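Local coordinates for protein enolase from the environmental genome shotgun sequencing of the Sargasso Sea (PDB 2QGY) that is of unknown function but, as a magnesium-binding member of the enolase superfamily, probably abstracts a proton alpha to a carboxylate in its substrate, at residues E287-A292 with S319-S324; S312-V317 with E325-F330. All blocks are in the same frame, centred on the assembly; numbering follows the deposited sequence. Where two conformers were deposited one is given.

How the contacts relate
Both contacts are buried in the barrel domain and both draw on helix 309-320: the loop just after it enters contact 1, and its middle enters contact 2. Contact 1 lies farther from the centre of the chain, where the loop 321-324 meets helix 282-294; its chemistry is partly polar, with an amide weakly bonded to a helix carbonyl. Contact 2 is nearer the centre and apolar in its side-chain packing, a methionine and a leucine of the helix against an alanine of strand 327-329, close to the magnesium site. The segments alternate along the chain, and because 319-324 is followed at once by 325-330, the loop of contact 1 runs straight into the strand of contact 2.

Contact 1: residues E287-A292 with S319-S324; sequences EISNEA and SSIPNS
Ser289, on helix 282-294, and Asn323, in the loop after helix 309-320, bring their CA atoms to 7.1 Å, the nearest pair of CA atoms between the segments. This is the outer layer of a TIM-type barrel, where the loop that leads from one helix into strand 327-329 passes the helix before it. Ile321 supplies the apolar part: its CD1 and CG2 both stand 4.0 Å from Ser289 CB, so the two branches share one serine, and CD1 also touches Ser289 OG at 3.6 Å. The hydroxyl itself is turned back to its own helix and bonds the carbonyl of Ile285. Asn323 does the polar work. With CG set between the backbone N and carbonyl carbon (chi1 66°), its amide reaches the helix, and ND2 gives a weak, bent bond to Ser289 O at 3.0 Å, with an N-H...O angle of 132°. The same nitrogen also bonds Ile297 O beside strand 298-299, so one amide ties the loop to two elements. Ala292 CB packs 3.8 Å from Asn323 ND2. On the amide's other branch, a water, whose very short leg to Asn290 ND2 is doubtful, donates to Asn323 OD1 at 3.1 Å.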
# COMPACT_ATOMS: atom_id res chain seq x y z
N GLU A 287 -4.43 5.69 18.31
CA GLU A 287 -5.83 5.31 18.18
C GLU A 287 -6.00 3.79 18.23
O GLU A 287 -6.85 3.27 18.95
CB GLU A 287 -6.42 5.85 16.88
CG GLU A 287 -7.93 5.58 16.71
CD GLU A 287 -8.76 5.95 17.95
OE1 GLU A 287 -8.60 7.09 18.46
OE2 GLU A 287 -9.58 5.11 18.41
N ILE A 288 -5.17 3.08 17.47
CA ILE A 288 -5.24 1.63 17.49
C ILE A 288 -4.76 1.03 18.82
O ILE A 288 -5.28 0.01 19.26
CB ILE A 288 -4.55 0.98 16.27
CG1 ILE A 288 -5.16 -0.40 16.03
CG2 ILE A 288 -3.03 0.90 16.45
CD1 ILE A 288 -6.63 -0.31 15.44
N SER A 289 -3.81 1.67 19.49
CA SER A 289 -3.36 1.20 20.80
C SER A 289 -4.52 1.23 21.79
O SER A 289 -4.76 0.29 22.55
CB SER A 289 -2.18 2.04 21.32
OG SER A 289 -1.03 1.84 20.52
N ASN A 290 -5.30 2.30 21.72
CA ASN A 290 -6.42 2.49 22.66
C ASN A 290 -7.52 1.45 22.40
O ASN A 290 -8.01 0.79 23.34
CB ASN A 290 -6.96 3.92 22.52
CG ASN A 290 -5.98 4.98 23.03
OD1 ASN A 290 -6.21 6.20 22.82
ND2 ASN A 290 -4.90 4.56 23.70
N GLU A 291 -7.89 1.27 21.14
CA GLU A 291 -8.87 0.24 20.80
C GLU A 291 -8.38 -1.15 21.16
O GLU A 291 -9.15 -1.97 21.68
CB GLU A 291 -9.26 0.32 19.31
CG GLU A 291 -9.88 1.68 18.96
CD GLU A 291 -10.21 1.83 17.49
OE1 GLU A 291 -10.38 0.81 16.80
OE2 GLU A 291 -10.30 3.00 17.03
N ALA A 292 -7.11 -1.45 20.86
CA ALA A 292 -6.52 -2.76 21.19
C ALA A 292 -6.62 -3.00 22.70
O ALA A 292 -7.02 -4.08 23.17
CB ALA A 292 -5.06 -2.80 20.74
N SER A 319 5.95 4.81 26.01
CA SER A 319 5.90 5.36 27.36
C SER A 319 4.54 5.99 27.71
O SER A 319 4.24 6.19 28.90
CB SER A 319 7.03 6.37 27.59
OG SER A 319 6.74 7.61 26.98
N SER A 320 3.72 6.19 26.68
CA SER A 320 2.49 6.95 26.82
C SER A 320 1.24 6.08 26.73
O SER A 320 0.14 6.57 26.93
CB SER A 320 2.43 8.06 25.77
OG SER A 320 1.94 7.58 24.54
N ILE A 321 1.40 4.78 26.46
CA ILE A 321 0.22 3.88 26.38
C ILE A 321 0.23 2.81 27.49
O ILE A 321 1.30 2.33 27.86
CB ILE A 321 0.06 3.23 24.97
CG1 ILE A 321 1.32 2.45 24.60
CG2 ILE A 321 -0.24 4.30 23.92
CD1 ILE A 321 1.15 1.47 23.41
N PRO A 322 -0.95 2.43 28.02
CA PRO A 322 -1.01 1.44 29.10
C PRO A 322 -0.83 0.01 28.64
O PRO A 322 -0.54 -0.86 29.48
CB PRO A 322 -2.41 1.63 29.68
CG PRO A 322 -3.23 2.09 28.53
CD PRO A 322 -2.30 2.91 27.66
N ASN A 323 -0.98 -0.23 27.33
CA ASN A 323 -0.87 -1.61 26.78
C ASN A 323 0.31 -1.82 25.82
O ASN A 323 0.20 -2.51 24.82
CB ASN A 323 -2.17 -2.02 26.07
CG ASN A 323 -2.44 -1.20 24.83
OD1 ASN A 323 -2.14 -0.01 24.80
ND2 ASN A 323 -3.03 -1.83 23.81
N SER A 324 1.44 -1.18 26.13
CA SER A 324 2.66 -1.41 25.38
C SER A 324 3.25 -2.77 25.75
O SER A 324 3.22 -3.17 26.93
CB SER A 324 3.67 -0.32 25.70
OG SER A 324 4.09 -0.43 27.04
O HOH W 1 -3.63 2.65 24.63

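Contact 2: residues S312-V317 with E325-F330; sequences SAMLHV and EKAEIF
Met314 reaches Ala327 and Glu328 through a chain that is extended at first and bent at its end: CG is anti to the backbone N (chi1 177°), the next bond is also extended, and chi3 of 61° turns the terminal methyl. The thioether thereby crosses from helix 309-320 to strand 327-329 of the TIM-type barrel. Its SD sits 3.8 Å from Ala327 CB, with CE 3.9 Å from the same methyl, so sulfur and methyl both pack against that small side chain. CE also comes within 3.1 Å of Glu328 O, a tight approach by a group that offers this carbonyl no conventional hydrogen bond. The carbonyl is buried here and has no polar partner in the model. Leu315 adds a looser touch, its CD2 4.4 Å from Ala327 CB.

The end of Glu328 leads away from the helix and toward the magnesium site, its side chain about 6 Å from the ion bound by Asp200, Glu226 and Glu252. Its OE2 meets Lys169 in a salt bridge and Thr141 OG1 in a hydrogen bond, while Cys303 N bonds OE1; these partners fix the carboxylate on the barrel interior. The helix and strand segments run nearly antiparallel, at 158°, with their axes 9.3 Å apart, as expected for a helix returning the chain along the outside of the barrel. Strand 327-329 pairs in parallel with strand 135-141, Leu315 also packs on strand 351-354, and Val317 faces helix 282-294.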
# COMPACT_ATOMS: atom_id res chain seq x y z
N SER A 312 13.26 7.08 18.76
CA SER A 312 12.77 8.05 19.74
C SER A 312 11.26 8.18 19.72
O SER A 312 10.63 8.21 20.78
CB SER A 312 13.40 9.43 19.52
OG SER A 312 12.96 10.30 20.55
N ALA A 313 10.66 8.25 18.53
CA ALA A 313 9.20 8.28 18.41
C ALA A 313 8.59 7.04 19.06
O ALA A 313 7.60 7.12 19.82
CB ALA A 313 8.80 8.36 16.94
N MET A 314 9.18 5.88 18.78
CA MET A 314 8.67 4.63 19.32
C MET A 314 8.68 4.68 20.85
O MET A 314 7.69 4.34 21.51
CB MET A 314 9.52 3.44 18.83
CG MET A 314 9.13 2.03 19.40
SD MET A 314 10.21 0.68 18.96
CE MET A 314 11.77 1.21 19.66
N LEU A 315 9.81 5.06 21.42
CA LEU A 315 9.93 5.11 22.88
C LEU A 315 8.93 6.07 23.49
O LEU A 315 8.26 5.75 24.51
CB LEU A 315 11.37 5.43 23.31
CG LEU A 315 12.45 4.45 22.85
CD1 LEU A 315 13.80 4.91 23.36
CD2 LEU A 315 12.13 3.01 23.33
N HIS A 316 8.78 7.25 22.89
CA HIS A 316 7.79 8.22 23.40
C HIS A 316 6.36 7.63 23.33
O HIS A 316 5.58 7.75 24.28
CB HIS A 316 7.89 9.54 22.64
CG HIS A 316 9.01 10.42 23.09
ND1 HIS A 316 8.93 11.20 24.23
CD2 HIS A 316 10.24 10.65 22.56
CE1 HIS A 316 10.06 11.88 24.37
NE2 HIS A 316 10.88 11.54 23.39
N VAL A 317 6.02 6.97 22.23
CA VAL A 317 4.69 6.37 22.12
C VAL A 317 4.52 5.28 23.18
O VAL A 317 3.52 5.29 23.91
CB VAL A 317 4.40 5.78 20.71
CG1 VAL A 317 3.11 4.88 20.71
CG2 VAL A 317 4.19 6.90 19.77
N GLU A 325 3.76 -3.48 24.75
CA GLU A 325 4.62 -4.62 25.02
C GLU A 325 6.04 -4.11 24.87
O GLU A 325 6.24 -2.91 24.65
CB GLU A 325 4.36 -5.78 24.04
CG GLU A 325 3.64 -6.94 24.66
CD GLU A 325 4.49 -7.71 25.66
OE1 GLU A 325 3.99 -8.71 26.20
OE2 GLU A 325 5.66 -7.34 25.91
N LYS A 326 7.01 -5.00 24.96
CA LYS A 326 8.41 -4.62 24.80
C LYS A 326 8.67 -4.04 23.41
O LYS A 326 8.10 -4.52 22.42
CB LYS A 326 9.30 -5.81 25.08
CG LYS A 326 9.26 -6.22 26.57
CD LYS A 326 10.02 -7.49 26.76
CE LYS A 326 9.04 -8.65 26.92
NZ LYS A 326 8.09 -8.37 28.06
N ALA A 327 9.46 -2.96 23.37
CA ALA A 327 9.75 -2.20 22.16
C ALA A 327 10.98 -2.71 21.45
O ALA A 327 11.97 -3.06 22.10
CB ALA A 327 9.92 -0.71 22.53
N GLU A 328 10.95 -2.75 20.12
CA GLU A 328 11.98 -3.42 19.34
C GLU A 328 13.24 -2.56 19.13
O GLU A 328 13.14 -1.39 18.71
CB GLU A 328 11.43 -3.79 17.95
CG GLU A 328 12.45 -4.53 17.12
CD GLU A 328 11.86 -5.09 15.82
OE1 GLU A 328 10.95 -4.44 15.27
OE2 GLU A 328 12.30 -6.18 15.39
N ILE A 329 14.40 -3.12 19.44
CA ILE A 329 15.68 -2.48 19.10
C ILE A 329 16.56 -3.41 18.27
O ILE A 329 16.47 -4.62 18.41
CB ILE A 329 16.47 -1.98 20.34
CG1 ILE A 329 16.92 -3.14 21.20
CG2 ILE A 329 15.65 -0.97 21.19
CD1 ILE A 329 18.31 -2.95 21.75
N PHE A 330 17.36 -2.83 17.38
CA PHE A 330 18.38 -3.56 16.63
C PHE A 330 19.69 -3.10 17.23
O PHE A 330 20.13 -1.98 16.97
CB PHE A 330 18.32 -3.21 15.14
CG PHE A 330 17.27 -3.94 14.40
CD1 PHE A 330 17.57 -5.04 13.62
CD2 PHE A 330 15.94 -3.55 14.52
CE1 PHE A 330 16.56 -5.73 12.94
CE2 PHE A 330 14.91 -4.23 13.85
CZ PHE A 330 15.23 -5.33 13.06